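Local atomic coordinates of type II restriction enzyme NlaIV (Neisseria lactamica, PDB entry 6QM2), a protein that recognises the double-stranded DNA sequence GGNNCC and cleaves it in the middle, leaving blunt ends with terminal 5'-phosphates. Residues 161-166 and 171-176. Residues are numbered along the deposited sequence; the frame is centred on the assembly and turned at random.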
loop_
_atom_site.group_PDB
_atom_site.type_symbol
_atom_site.label_atom_id
_atom_site.label_comp_id
_atom_site.label_asym_id
_atom_site.label_seq_id
_atom_site.Cartn_x
_atom_site.Cartn_y
_atom_site.Cartn_z
ATOM N N ASN A 161 9.053 7.364 -25.077
ATOM C CA ASN A 161 9.238 6.306 -24.085
ATOM C C ASN A 161 7.910 5.907 -23.458
ATOM O O ASN A 161 7.261 6.716 -22.799
ATOM C CB ASN A 161 10.219 6.731 -22.985
ATOM C CG ASN A 161 10.570 5.588 -22.040
ATOM O OD1 ASN A 161 10.625 4.423 -22.446
ATOM N ND2 ASN A 161 10.809 5.917 -20.774
ATOM N N LEU A 162 7.538 4.646 -23.668
ATOM C CA LEU A 162 6.244 4.110 -23.276
ATOM C C LEU A 162 6.382 2.863 -22.421
ATOM O O LEU A 162 7.445 2.241 -22.349
ATOM C CB LEU A 162 5.447 3.734 -24.519
ATOM C CG LEU A 162 4.994 4.887 -25.405
ATOM C CD1 LEU A 162 4.614 4.352 -26.776
ATOM C CD2 LEU A 162 3.844 5.645 -24.763
ATOM N N GLN A 163 5.268 2.522 -21.788
ATOM C CA GLN A 163 5.069 1.263 -21.100
ATOM C C GLN A 163 4.206 0.471 -22.077
ATOM O O GLN A 163 3.030 0.781 -22.269
ATOM C CB GLN A 163 4.389 1.522 -19.744
ATOM C CG GLN A 163 3.568 0.403 -19.105
ATOM C CD GLN A 163 2.646 0.932 -18.010
ATOM O OE1 GLN A 163 1.458 0.605 -17.969
ATOM N NE2 GLN A 163 3.188 1.772 -17.130
ATOM N N VAL A 164 4.817 -0.511 -22.736
ATOM C CA VAL A 164 4.116 -1.374 -23.682
ATOM C C VAL A 164 4.132 -2.798 -23.136
ATOM O O VAL A 164 5.182 -3.295 -22.720
ATOM C CB VAL A 164 4.767 -1.332 -25.082
ATOM C CG1 VAL A 164 3.896 -2.055 -26.106
ATOM C CG2 VAL A 164 5.019 0.112 -25.510
ATOM N N LYS A 165 2.961 -3.435 -23.132
ATOM C CA LYS A 165 2.784 -4.798 -22.638
ATOM C C LYS A 165 2.106 -5.600 -23.741
ATOM O O LYS A 165 0.993 -5.261 -24.136
ATOM C CB LYS A 165 1.907 -4.797 -21.378
ATOM C CG LYS A 165 2.445 -3.939 -20.233
ATOM C CD LYS A 165 1.426 -3.747 -19.118
ATOM C CE LYS A 165 1.255 -5.006 -18.282
ATOM N NZ LYS A 165 0.273 -4.812 -17.180
ATOM N N LYS A 166 2.784 -6.628 -24.258
ATOM C CA LYS A 166 2.228 -7.514 -25.296
ATOM C C LYS A 166 1.731 -6.732 -26.524
ATOM O O LYS A 166 0.648 -7.012 -27.052
ATOM C CB LYS A 166 1.082 -8.371 -24.722
ATOM C CG LYS A 166 1.416 -9.186 -23.472
ATOM C CD LYS A 166 1.713 -10.649 -23.781
ATOM C CE LYS A 166 1.612 -11.519 -22.536
ATOM N NZ LYS A 166 1.653 -12.968 -22.883
ATOM N N LYS A 171 1.166 3.739 -20.491
ATOM C CA LYS A 171 1.535 5.047 -19.950
ATOM C C LYS A 171 2.819 5.600 -20.541
ATOM O O LYS A 171 3.732 4.859 -20.877
ATOM C CB LYS A 171 1.661 4.964 -18.430
ATOM C CG LYS A 171 0.368 4.511 -17.777
ATOM C CD LYS A 171 0.250 4.966 -16.335
ATOM C CE LYS A 171 -1.190 4.882 -15.872
ATOM N NZ LYS A 171 -1.332 5.404 -14.487
ATOM N N ILE A 172 2.870 6.920 -20.668
ATOM C CA ILE A 172 4.099 7.612 -21.022
ATOM C C ILE A 172 4.997 7.499 -19.797
ATOM O O ILE A 172 4.543 7.692 -18.668
ATOM C CB ILE A 172 3.845 9.091 -21.405
ATOM C CG1 ILE A 172 3.011 9.168 -22.694
ATOM C CG2 ILE A 172 5.163 9.848 -21.579
ATOM C CD1 ILE A 172 2.343 10.507 -22.918
ATOM N N ARG A 173 6.258 7.158 -20.033
ATOM C CA ARG A 173 7.207 6.868 -18.967
ATOM C C ARG A 173 8.345 7.883 -19.007
ATOM O O ARG A 173 8.817 8.256 -20.093
ATOM C CB ARG A 173 7.757 5.446 -19.123
ATOM C CG ARG A 173 6.799 4.332 -18.698
ATOM C CD ARG A 173 6.617 4.227 -17.187
ATOM N NE ARG A 173 7.893 4.100 -16.476
ATOM C CZ ARG A 173 8.027 3.974 -15.154
ATOM N NH1 ARG A 173 6.963 3.920 -14.352
ATOM N NH2 ARG A 173 9.248 3.880 -14.629
ATOM N N PRO A 174 8.797 8.333 -17.824
ATOM C CA PRO A 174 9.878 9.308 -17.770
ATOM C C PRO A 174 11.237 8.685 -18.042
ATOM O O PRO A 174 11.424 7.494 -17.819
ATOM C CB PRO A 174 9.811 9.820 -16.329
ATOM C CG PRO A 174 9.293 8.660 -15.557
ATOM C CD PRO A 174 8.337 7.953 -16.475
ATOM N N GLY A 175 12.168 9.502 -18.524
ATOM C CA GLY A 175 13.568 9.116 -18.654
ATOM C C GLY A 175 14.357 9.490 -17.410
ATOM O O GLY A 175 13.791 9.941 -16.413
ATOM N N VAL A 176 15.670 9.283 -17.478
ATOM C CA VAL A 176 16.594 9.655 -16.406
ATOM C C VAL A 176 17.309 10.940 -16.828
ATOM O O VAL A 176 18.413 10.920 -17.382
ATOM C CB VAL A 176 17.589 8.520 -16.085
ATOM C CG1 VAL A 176 18.473 8.909 -14.910
ATOM C CG2 VAL A 176 16.835 7.230 -15.777
#
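Leu162 and Ile172 face each other, CA to CA 4.7 Å, between two backbone hydrogen bonds made by their neighbours. Gln163 N donates to Lys171 O at 2.9 Å with an N-H...O angle of 145°, while Arg173 N reaches Asn161 O at 3.0 Å with an almost straight angle of 172°. Because these bonds flank Leu162 and Ile172 instead of joining them, the two form an antiparallel non-hydrogen-bonded pair.

A side-chain bond adds to this ladder. The Asn161 amide reaches across to the backbone of Arg173, where ND2 makes a weak bond to Arg173 O at 3.1 Å; it gets there because chi1 of -173° turns CG opposite the backbone N.

Van der Waals contact divides between two faces. Leu162 CD2 meets Ile172 CG1 at 4.2 Å on the buried face, which Phe107 and Tyr110 of helix 107-116 and Ile198 and Thr201 of helix 191-204 cover. On the other face the extended Gln163 runs alongside Lys171, NE2 lying 3.8 Å from Lys171 CB, and Gln163 CB touches Arg173 CG at 3.8 Å. Bends at chi2 and chi3 then carry the Arg173 guanidinium away, with Pro174 CD over one face, near its rim, and a salt bridge to Asp103.

A non-hydrogen-bonded pair between consecutive strands is characteristic of an antiparallel beta hairpin, here strands 162-165 and 168-172, with strand 105-106 completing a small three-stranded sheet apart from the five-stranded mixed sheet of this PD-(D/E)XK-clan endonuclease.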